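Local coordinates for protein CG14216 (Drosophila melanogaster, PDB 3P9Y) that dephosphorylates phosphoserine in the C-terminal domain of RNA polymerase II, using a fold like that of the low-molecular-weight protein tyrosine phosphatases, at residues R38-V46 and P99-F109; S132-V143 and V190-Y198. The protein carries 2 engineered substitutions. All coordinates share one frame; numbering follows the deposited sequence.

Contact 1: R38-V46 and P99-F109; sequences RSYGTGERV and PERFQDTKEQF
Tyr-40 directs its ring into the loop 99-109, where Phe-102, Thr-105 and Phe-109 gather round it. Phe-102 brings its edge toward the face of the tyrosine in an offset edge-to-face pair, with centroids 6.0 Å apart and planes at 69°. Phe-109 meets it differently, rim to rim, with CZ of Phe-109 3.5 Å from CE2 of Tyr-40. Thr-105 crosses the ring at about a right angle: CG2 sits over one face near the rim, while OG1 donates to Tyr-40 OH at 3.2 Å. The same OG1 accepts from the backbone N of Glu-107, closing an ST turn that fixes its position. A water joins Tyr-40 OH to OE1 of Glu-100, whose other oxygen is salt-bridged to Lys-96.

Beside this aromatic cluster the backbones form a single bridge at Gly-41 and Arg-101. Gly-41 N donates to Glu-100 O, and Gly-41 O receives Phe-102 N at 2.9 Å. Beyond the strand, side chains take over from backbone. Gln-103, bent at chi2, presents NE2 to a lone pair of Thr-42 O at 3.0 Å. NH1 of Arg-101 reaches Gly-43 O at 3.1 Å from above the carbonyl plane, 58° out of it. The Gln-103 amide covers one face of that guanidinium, and Asp-104 OD2 makes a salt bridge to its NE that includes only a weak hydrogen bond. At the other end, Arg-38 and Glu-107 stack flat: OE1 of Glu-107 is 4.0 Å from NH2 of Arg-38, a long ion pair held by charge alone, since the oxygen lies over the guanidinium.

Strand 36-41 is bonded along its other side to strand 11-16, so the arrangement is that of an outermost strand in the central sheet of a low-molecular-weight PTP-like fold, joined by a connecting loop through one bridge and an aromatic cluster.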
loop_
_atom_site.group_PDB
_atom_site.type_symbol
_atom_site.label_atom_id
_atom_site.label_comp_id
_atom_site.label_asym_id
_atom_site.label_seq_id
_atom_site.Cartn_x
_atom_site.Cartn_y
_atom_site.Cartn_z
ATOM N N ARG A 38 7.875 1.453 0.966
ATOM C CA ARG A 38 7.734 0.015 1.179
ATOM C C ARG A 38 6.248 -0.297 1.235
ATOM O O ARG A 38 5.445 0.591 1.492
ATOM C CB ARG A 38 8.415 -0.419 2.483
ATOM C CG ARG A 38 9.920 -0.228 2.488
ATOM C CD ARG A 38 10.558 -0.821 3.733
ATOM N NE ARG A 38 12.017 -0.850 3.645
ATOM C CZ ARG A 38 12.809 0.183 3.922
ATOM N NH1 ARG A 38 12.290 1.346 4.306
ATOM N NH2 ARG A 38 14.125 0.053 3.813
ATOM N N SER A 39 5.872 -1.546 0.982
ATOM C CA SER A 39 4.458 -1.912 0.948
ATOM C C SER A 39 4.176 -3.170 1.754
ATOM O O SER A 39 5.041 -4.032 1.897
ATOM C CB SER A 39 3.989 -2.115 -0.495
ATOM O OG SER A 39 4.758 -3.110 -1.146
ATOM N N TYR A 40 2.950 -3.269 2.261
ATOM C CA TYR A 40 2.536 -4.401 3.081
ATOM C C TYR A 40 1.038 -4.671 2.938
ATOM O O TYR A 40 0.294 -3.843 2.415
ATOM C CB TYR A 40 2.859 -4.123 4.552
ATOM C CG TYR A 40 4.293 -3.734 4.796
ATOM C CD1 TYR A 40 5.266 -4.700 5.009
ATOM C CD2 TYR A 40 4.678 -2.403 4.803
ATOM C CE1 TYR A 40 6.584 -4.350 5.223
ATOM C CE2 TYR A 40 5.992 -2.042 5.019
ATOM C CZ TYR A 40 6.941 -3.020 5.228
ATOM O OH TYR A 40 8.253 -2.666 5.442
ATOM N N GLY A 41 0.610 -5.839 3.406
ATOM C CA GLY A 41 -0.798 -6.169 3.521
ATOM C C GLY A 41 -1.089 -6.431 4.987
ATOM O O GLY A 41 -0.162 -6.622 5.762
ATOM N N THR A 42 -2.360 -6.441 5.373
ATOM C CA THR A 42 -2.725 -6.629 6.775
ATOM C C THR A 42 -3.496 -7.929 7.010
ATOM O O THR A 42 -3.703 -8.335 8.151
ATOM C CB THR A 42 -3.575 -5.455 7.299
ATOM O OG1 THR A 42 -4.686 -5.235 6.422
ATOM C CG2 THR A 42 -2.744 -4.188 7.390
ATOM N N GLY A 43 -3.925 -8.576 5.932
ATOM C CA GLY A 43 -4.652 -9.828 6.040
ATOM C C GLY A 43 -3.834 -10.925 6.701
ATOM O O GLY A 43 -2.619 -10.814 6.849
ATOM N N GLU A 44 -4.508 -11.993 7.107
ATOM C CA GLU A 44 -3.826 -13.147 7.670
ATOM C C GLU A 44 -3.107 -13.892 6.554
ATOM O O GLU A 44 -2.053 -14.486 6.768
ATOM C CB GLU A 44 -4.827 -14.069 8.372
ATOM C CG GLU A 44 -5.414 -13.476 9.644
ATOM C CD GLU A 44 -6.481 -14.360 10.270
ATOM O OE1 GLU A 44 -7.028 -15.238 9.563
ATOM O OE2 GLU A 44 -6.776 -14.170 11.471
ATOM N N ARG A 45 -3.681 -13.841 5.357
ATOM C CA ARG A 45 -3.111 -14.523 4.203
ATOM C C ARG A 45 -3.311 -13.717 2.924
ATOM O O ARG A 45 -4.182 -12.848 2.848
ATOM C CB ARG A 45 -3.753 -15.904 4.042
ATOM C CG ARG A 45 -3.537 -16.827 5.230
ATOM C CD ARG A 45 -4.376 -18.087 5.113
ATOM N NE ARG A 45 -4.212 -18.958 6.274
ATOM C CZ ARG A 45 -4.866 -20.103 6.451
ATOM N NH1 ARG A 45 -5.736 -20.524 5.541
ATOM N NH2 ARG A 45 -4.651 -20.830 7.539
ATOM N N VAL A 46 -2.494 -14.018 1.921
ATOM C CA VAL A 46 -2.632 -13.420 0.600
ATOM C C VAL A 46 -3.785 -14.080 -0.147
ATOM O O VAL A 46 -3.850 -15.300 -0.238
ATOM C CB VAL A 46 -1.338 -13.588 -0.215
ATOM C CG1 VAL A 46 -1.488 -12.964 -1.593
ATOM C CG2 VAL A 46 -0.164 -12.979 0.535
ATOM N N PRO A 99 5.083 -10.897 -1.088
ATOM C CA PRO A 99 4.167 -10.148 -0.221
ATOM C C PRO A 99 4.629 -10.162 1.241
ATOM O O PRO A 99 5.076 -11.208 1.724
ATOM C CB PRO A 99 2.840 -10.902 -0.344
ATOM C CG PRO A 99 3.044 -12.007 -1.313
ATOM C CD PRO A 99 4.398 -11.903 -1.915
ATOM N N GLU A 100 4.515 -9.027 1.927
ATOM C CA GLU A 100 4.915 -8.902 3.324
ATOM C C GLU A 100 3.739 -8.430 4.165
ATOM O O GLU A 100 2.904 -7.661 3.693
ATOM C CB GLU A 100 6.043 -7.891 3.457
ATOM C CG GLU A 100 7.174 -8.080 2.474
ATOM C CD GLU A 100 8.189 -6.967 2.574
ATOM O OE1 GLU A 100 8.912 -6.917 3.590
ATOM O OE2 GLU A 100 8.259 -6.133 1.648
ATOM N N ARG A 101 3.687 -8.887 5.412
ATOM C CA ARG A 101 2.613 -8.522 6.327
ATOM C C ARG A 101 3.090 -7.365 7.200
ATOM O O ARG A 101 4.195 -7.403 7.742
ATOM C CB ARG A 101 2.208 -9.726 7.190
ATOM C CG ARG A 101 0.709 -9.798 7.493
ATOM C CD ARG A 101 0.319 -11.066 8.257
ATOM N NE ARG A 101 0.279 -10.850 9.704
ATOM C CZ ARG A 101 -0.835 -10.724 10.427
ATOM N NH1 ARG A 101 -2.031 -10.802 9.862
ATOM N NH2 ARG A 101 -0.752 -10.526 11.733
ATOM N N PHE A 102 2.263 -6.334 7.329
ATOM C CA PHE A 102 2.651 -5.141 8.066
ATOM C C PHE A 102 2.905 -5.457 9.533
ATOM O O PHE A 102 3.823 -4.912 10.141
ATOM C CB PHE A 102 1.575 -4.055 7.965
ATOM C CG PHE A 102 1.867 -2.845 8.809
ATOM C CD1 PHE A 102 2.848 -1.942 8.434
ATOM C CD2 PHE A 102 1.174 -2.620 9.987
ATOM C CE1 PHE A 102 3.131 -0.834 9.215
ATOM C CE2 PHE A 102 1.450 -1.510 10.773
ATOM C CZ PHE A 102 2.429 -0.618 10.386
ATOM N N GLN A 103 2.086 -6.340 10.094
ATOM C CA GLN A 103 2.134 -6.632 11.523
ATOM C C GLN A 103 3.428 -7.351 11.905
ATOM O O GLN A 103 3.748 -7.472 13.087
ATOM C CB GLN A 103 0.926 -7.479 11.938
ATOM C CG GLN A 103 -0.426 -6.767 11.837
ATOM C CD GLN A 103 -1.143 -7.023 10.517
ATOM O OE1 GLN A 103 -0.516 -7.116 9.461
ATOM N NE2 GLN A 103 -2.466 -7.130 10.574
ATOM N N ASP A 104 4.173 -7.819 10.907
ATOM C CA ASP A 104 5.409 -8.559 11.158
ATOM C C ASP A 104 6.668 -7.778 10.792
ATOM O O ASP A 104 7.778 -8.281 10.957
ATOM C CB ASP A 104 5.394 -9.887 10.394
ATOM C CG ASP A 104 4.295 -10.817 10.866
ATOM O OD1 ASP A 104 4.148 -10.984 12.095
ATOM O OD2 ASP A 104 3.571 -11.379 10.015
ATOM N N THR A 105 6.511 -6.553 10.304
ATOM C CA THR A 105 7.673 -5.766 9.902
ATOM C C THR A 105 8.275 -5.005 11.077
ATOM O O THR A 105 7.570 -4.612 12.003
ATOM C CB THR A 105 7.334 -4.758 8.783
ATOM O OG1 THR A 105 8.547 -4.227 8.236
ATOM C CG2 THR A 105 6.482 -3.616 9.315
ATOM N N LYS A 106 9.586 -4.798 11.019
ATOM C CA LYS A 106 10.302 -4.033 12.030
ATOM C C LYS A 106 10.713 -2.662 11.489
ATOM O O LYS A 106 11.288 -1.848 12.209
ATOM C CB LYS A 106 11.540 -4.808 12.489
ATOM C CG LYS A 106 11.219 -6.152 13.135
ATOM C CD LYS A 106 10.497 -5.967 14.468
ATOM C CE LYS A 106 9.256 -6.847 14.567
ATOM N NZ LYS A 106 9.576 -8.305 14.537
ATOM N N GLU A 107 10.415 -2.409 10.219
ATOM C CA GLU A 107 10.710 -1.112 9.619
ATOM C C GLU A 107 9.842 -0.034 10.258
ATOM O O GLU A 107 8.726 -0.306 10.701
ATOM C CB GLU A 107 10.455 -1.147 8.109
ATOM C CG GLU A 107 11.220 -2.230 7.364
ATOM C CD GLU A 107 12.719 -1.988 7.349
ATOM O OE1 GLU A 107 13.148 -0.837 7.581
ATOM O OE2 GLU A 107 13.471 -2.952 7.096
ATOM N N GLN A 108 10.355 1.190 10.293
ATOM C CA GLN A 108 9.596 2.328 10.798
ATOM C C GLN A 108 9.402 3.370 9.701
ATOM O O GLN A 108 10.190 3.448 8.760
ATOM C CB GLN A 108 10.312 2.950 11.991
ATOM C CG GLN A 108 10.502 1.985 13.143
ATOM C CD GLN A 108 10.992 2.676 14.392
ATOM O OE1 GLN A 108 11.468 3.809 14.338
ATOM N NE2 GLN A 108 10.875 2.000 15.529
ATOM N N PHE A 109 8.354 4.175 9.829
ATOM C CA PHE A 109 7.985 5.109 8.771
ATOM C C PHE A 109 7.544 6.455 9.323
ATOM O O PHE A 109 7.131 6.563 10.473
ATOM C CB PHE A 109 6.861 4.509 7.927
ATOM C CG PHE A 109 7.164 3.132 7.412
ATOM C CD1 PHE A 109 7.898 2.961 6.251
ATOM C CD2 PHE A 109 6.726 2.010 8.096
ATOM C CE1 PHE A 109 8.188 1.689 5.779
ATOM C CE2 PHE A 109 7.009 0.737 7.627
ATOM C CZ PHE A 109 7.742 0.579 6.467
HETATM O O HOH W 1 8.258 -3.306 0.496
HETATM O O HOH W 2 10.021 -4.809 4.588
#

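Contact 2: S132-V143 and V190-Y198; sequences SVDNRPVHVLNV and VILHSVLFY
His-139 and His-193 meet rim to rim on one face of the strand pair, their planes turned 40° against each other. His-139 ND1 and His-193 NE2 share a hydrogen bond of 3.1 Å whose proton could sit on either ring; NE2 of His-139 is bonded to Asp-173. The imidazole of His-193 gets there because its CG stands anti to the backbone N (chi1 177°), swinging the ring across toward strand 137-142. Its edge also lies near Val-140 O, and Leu-141 runs alongside, with CD2 of Leu-141 3.4 Å from CD2 of His-193. Val-195 points the same way as His-139, with CG2 of Val-195 3.6 Å from ND1 of His-139. With only an alanine methyl at His-193, His-139 ND1 would probably lose its imidazole partner, and a gap would be likely beside the CD2 methyl of Leu-141.

On the opposite face CG2 of Val-140 touches CD1 of Leu-196 at 3.7 Å, and Ser-194 OG is bonded to Tyr-120. The ring of Tyr-198 crosses Val-138 at about a right angle, and CE2 of Tyr-198 comes 3.6 Å from CB of Val-138. The extended Arg-136 lies beside that ring. Tyr-198 ends the chain, and its carboxylate is received by the turn before the strand: O accepts from Val-133 N at 2.9 Å, and OXT from Asp-134 N at 3.1 Å and weakly from Asn-135 N.

Antiparallel backbone bonds, from Val-138 with Leu-196 to Asn-142 with Leu-192, register the two strands, whose directions differ by 148°. Strand 137-142 is bonded on its other side to strand 111-114. Helix 172-187 covers the histidine face through Ile-176 and Ile-180, helix 149-167 packs on Leu-141, and helix 117-128 lies against Val-138 and Leu-196 on the other face.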
loop_
_atom_site.group_PDB
_atom_site.type_symbol
_atom_site.label_atom_id
_atom_site.label_comp_id
_atom_site.label_asym_id
_atom_site.label_seq_id
_atom_site.Cartn_x
_atom_site.Cartn_y
_atom_site.Cartn_z
ATOM N N SER A 132 5.495 2.399 22.836
ATOM C CA SER A 132 6.367 3.358 22.173
ATOM C C SER A 132 7.553 3.679 23.073
ATOM O O SER A 132 7.390 3.898 24.271
ATOM C CB SER A 132 5.599 4.630 21.807
ATOM O OG SER A 132 5.315 5.420 22.946
ATOM N N VAL A 133 8.748 3.697 22.491
ATOM C CA VAL A 133 9.971 3.839 23.265
ATOM C C VAL A 133 10.942 4.826 22.625
ATOM O O VAL A 133 12.117 4.869 22.987
ATOM C CB VAL A 133 10.675 2.481 23.416
ATOM C CG1 VAL A 133 9.756 1.488 24.105
ATOM C CG2 VAL A 133 11.103 1.954 22.059
ATOM N N ASP A 134 10.448 5.613 21.675
ATOM C CA ASP A 134 11.260 6.624 21.003
ATOM C C ASP A 134 10.514 7.949 20.895
ATOM O O ASP A 134 11.125 8.998 20.701
ATOM C CB ASP A 134 11.641 6.156 19.596
ATOM C CG ASP A 134 12.542 4.937 19.605
ATOM O OD1 ASP A 134 13.484 4.898 20.426
ATOM O OD2 ASP A 134 12.310 4.023 18.782
ATOM N N ASN A 135 9.190 7.896 21.014
ATOM C CA ASN A 135 8.355 9.073 20.806
ATOM C C ASN A 135 8.538 9.668 19.409
ATOM O O ASN A 135 8.327 10.864 19.199
ATOM C CB ASN A 135 8.628 10.129 21.881
ATOM C CG ASN A 135 8.004 9.770 23.216
ATOM O OD1 ASN A 135 6.985 9.075 23.269
ATOM N ND2 ASN A 135 8.607 10.242 24.301
ATOM N N ARG A 136 8.930 8.825 18.457
ATOM C CA ARG A 136 9.009 9.235 17.058
ATOM C C ARG A 136 7.614 9.195 16.440
ATOM O O ARG A 136 7.024 8.125 16.308
ATOM C CB ARG A 136 9.943 8.312 16.272
ATOM C CG ARG A 136 9.916 8.550 14.768
ATOM C CD ARG A 136 10.672 7.464 14.010
ATOM N NE ARG A 136 10.590 7.648 12.561
ATOM C CZ ARG A 136 11.253 6.912 11.673
ATOM N NH1 ARG A 136 12.050 5.933 12.083
ATOM N NH2 ARG A 136 11.121 7.152 10.373
ATOM N N PRO A 137 7.081 10.363 16.062
ATOM C CA PRO A 137 5.729 10.396 15.498
ATOM C C PRO A 137 5.666 9.751 14.115
ATOM O O PRO A 137 6.600 9.880 13.321
ATOM C CB PRO A 137 5.419 11.897 15.389
ATOM C CG PRO A 137 6.509 12.605 16.130
ATOM C CD PRO A 137 7.694 11.700 16.103
ATOM N N VAL A 138 4.570 9.050 13.851
ATOM C CA VAL A 138 4.277 8.515 12.529
ATOM C C VAL A 138 2.827 8.842 12.197
ATOM O O VAL A 138 1.942 8.687 13.038
ATOM C CB VAL A 138 4.490 6.992 12.466
ATOM C CG1 VAL A 138 3.662 6.287 13.528
ATOM C CG2 VAL A 138 4.153 6.469 11.076
ATOM N N HIS A 139 2.586 9.311 10.977
ATOM C CA HIS A 139 1.239 9.685 10.567
ATOM C C HIS A 139 0.599 8.591 9.726
ATOM O O HIS A 139 1.092 8.265 8.656
ATOM C CB HIS A 139 1.274 10.983 9.771
ATOM C CG HIS A 139 1.826 12.143 10.536
ATOM N ND1 HIS A 139 1.115 12.793 11.521
ATOM C CD2 HIS A 139 3.023 12.769 10.460
ATOM C CE1 HIS A 139 1.851 13.768 12.022
ATOM N NE2 HIS A 139 3.012 13.776 11.394
ATOM N N VAL A 140 -0.496 8.024 10.213
ATOM C CA VAL A 140 -1.248 7.046 9.440
ATOM C C VAL A 140 -2.385 7.768 8.717
ATOM O O VAL A 140 -3.171 8.490 9.333
ATOM C CB VAL A 140 -1.784 5.909 10.339
ATOM C CG1 VAL A 140 -2.412 4.813 9.503
ATOM C CG2 VAL A 140 -0.652 5.340 11.185
ATOM N N LEU A 141 -2.449 7.587 7.400
ATOM C CA LEU A 141 -3.426 8.269 6.566
ATOM C C LEU A 141 -4.176 7.254 5.721
ATOM O O LEU A 141 -3.558 6.425 5.054
ATOM C CB LEU A 141 -2.718 9.256 5.639
ATOM C CG LEU A 141 -1.830 10.300 6.317
ATOM C CD1 LEU A 141 -0.943 10.995 5.292
ATOM C CD2 LEU A 141 -2.687 11.310 7.074
ATOM N N ASN A 142 -5.504 7.306 5.744
ATOM C CA ASN A 142 -6.294 6.408 4.915
ATOM C C ASN A 142 -6.861 7.133 3.718
ATOM O O ASN A 142 -7.499 8.173 3.856
ATOM C CB ASN A 142 -7.446 5.778 5.694
ATOM C CG ASN A 142 -8.201 4.752 4.866
ATOM O OD1 ASN A 142 -7.731 3.631 4.661
ATOM N ND2 ASN A 142 -9.370 5.137 4.375
ATOM N N VAL A 143 -6.622 6.565 2.544
ATOM C CA VAL A 143 -7.179 7.065 1.303
ATOM C C VAL A 143 -7.848 5.889 0.600
ATOM O O VAL A 143 -7.175 4.973 0.141
ATOM C CB VAL A 143 -6.090 7.645 0.391
ATOM C CG1 VAL A 143 -6.704 8.146 -0.906
ATOM C CG2 VAL A 143 -5.339 8.773 1.097
ATOM N N VAL A 190 -12.280 12.039 1.629
ATOM C CA VAL A 190 -12.026 12.028 3.054
ATOM C C VAL A 190 -10.732 11.271 3.331
ATOM O O VAL A 190 -10.483 10.203 2.774
ATOM C CB VAL A 190 -13.185 11.383 3.830
ATOM C CG1 VAL A 190 -12.807 11.179 5.279
ATOM C CG2 VAL A 190 -14.431 12.249 3.713
ATOM N N ILE A 191 -9.908 11.849 4.189
ATOM C CA ILE A 191 -8.703 11.196 4.654
ATOM C C ILE A 191 -8.851 10.925 6.144
ATOM O O ILE A 191 -9.179 11.833 6.910
ATOM C CB ILE A 191 -7.474 12.095 4.434
ATOM C CG1 ILE A 191 -7.284 12.383 2.941
ATOM C CG2 ILE A 191 -6.218 11.438 5.014
ATOM C CD1 ILE A 191 -6.137 13.320 2.652
ATOM N N LEU A 192 -8.635 9.680 6.557
ATOM C CA LEU A 192 -8.603 9.361 7.979
ATOM C C LEU A 192 -7.169 9.562 8.451
ATOM O O LEU A 192 -6.227 9.166 7.764
ATOM C CB LEU A 192 -9.046 7.915 8.238
ATOM C CG LEU A 192 -10.334 7.463 7.543
ATOM C CD1 LEU A 192 -10.627 6.008 7.872
ATOM C CD2 LEU A 192 -11.516 8.350 7.936
ATOM N N HIS A 193 -6.998 10.176 9.615
ATOM C CA HIS A 193 -5.665 10.492 10.105
ATOM C C HIS A 193 -5.498 10.166 11.583
ATOM O O HIS A 193 -6.342 10.520 12.407
ATOM C CB HIS A 193 -5.354 11.967 9.880
ATOM C CG HIS A 193 -4.022 12.387 10.420
ATOM N ND1 HIS A 193 -3.812 13.607 11.027
ATOM C CD2 HIS A 193 -2.831 11.746 10.442
ATOM C CE1 HIS A 193 -2.548 13.699 11.395
ATOM N NE2 HIS A 193 -1.932 12.583 11.055
ATOM N N SER A 194 -4.406 9.476 11.902
ATOM C CA SER A 194 -4.015 9.243 13.284
ATOM C C SER A 194 -2.526 9.502 13.417
ATOM O O SER A 194 -1.758 9.229 12.492
ATOM C CB SER A 194 -4.316 7.803 13.701
ATOM O OG SER A 194 -5.708 7.554 13.702
ATOM N N VAL A 195 -2.123 10.041 14.562
ATOM C CA VAL A 195 -0.709 10.159 14.888
ATOM C C VAL A 195 -0.357 9.115 15.934
ATOM O O VAL A 195 -0.900 9.124 17.037
ATOM C CB VAL A 195 -0.361 11.546 15.446
ATOM C CG1 VAL A 195 1.141 11.677 15.614
ATOM C CG2 VAL A 195 -0.897 12.641 14.533
ATOM N N LEU A 196 0.550 8.212 15.583
ATOM C CA LEU A 196 1.025 7.203 16.517
ATOM C C LEU A 196 2.511 7.412 16.762
ATOM O O LEU A 196 3.117 8.314 16.189
ATOM C CB LEU A 196 0.748 5.810 15.965
ATOM C CG LEU A 196 -0.745 5.571 15.739
ATOM C CD1 LEU A 196 -0.985 4.441 14.757
ATOM C CD2 LEU A 196 -1.439 5.295 17.066
ATOM N N PHE A 197 3.098 6.591 17.622
ATOM C CA PHE A 197 4.489 6.776 18.006
ATOM C C PHE A 197 5.218 5.446 18.097
ATOM O O PHE A 197 4.674 4.462 18.592
ATOM C CB PHE A 197 4.577 7.506 19.350
ATOM C CG PHE A 197 3.995 8.894 19.326
ATOM C CD1 PHE A 197 4.792 9.989 19.042
ATOM C CD2 PHE A 197 2.652 9.101 19.586
ATOM C CE1 PHE A 197 4.260 11.265 19.017
ATOM C CE2 PHE A 197 2.115 10.372 19.563
ATOM C CZ PHE A 197 2.920 11.457 19.277
ATOM N N TYR A 198 6.453 5.424 17.610
ATOM C CA TYR A 198 7.315 4.264 17.778
ATOM C C TYR A 198 8.032 4.361 19.113
ATOM O O TYR A 198 8.607 3.381 19.581
ATOM C CB TYR A 198 8.346 4.186 16.657
ATOM C CG TYR A 198 7.765 3.860 15.304
ATOM C CD1 TYR A 198 7.377 2.568 14.988
ATOM C CD2 TYR A 198 7.618 4.843 14.339
ATOM C CE1 TYR A 198 6.850 2.264 13.746
ATOM C CE2 TYR A 198 7.096 4.549 13.094
ATOM C CZ TYR A 198 6.713 3.260 12.804
ATOM O OH TYR A 198 6.194 2.967 11.564
ATOM O OXT TYR A 198 8.060 5.424 19.736
HETATM O O HOH W 3 -10.818 7.783 4.031
#

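In the fold
Along the chain contact 1 is complete before contact 2 begins, and their centres lie about 16 Å apart. Both belong to one five-stranded mixed sheet, in which strands 36-41 and 192-197 are the outermost members; contact 1 involves the first and contact 2 the second. The loop 99-109 leads straight into strand 111-114, the neighbour of strand 137-142, and so brings the two regions together: Phe-109 N and Tyr-198 OH make a probable hydrogen bond of 3.0 Å, and Gln-108 packs against Arg-136. The C-terminal residue is thereby tied back to the central sheet, whose LMW PTP-like core the antiparallel strand 192-197 extends at one edge.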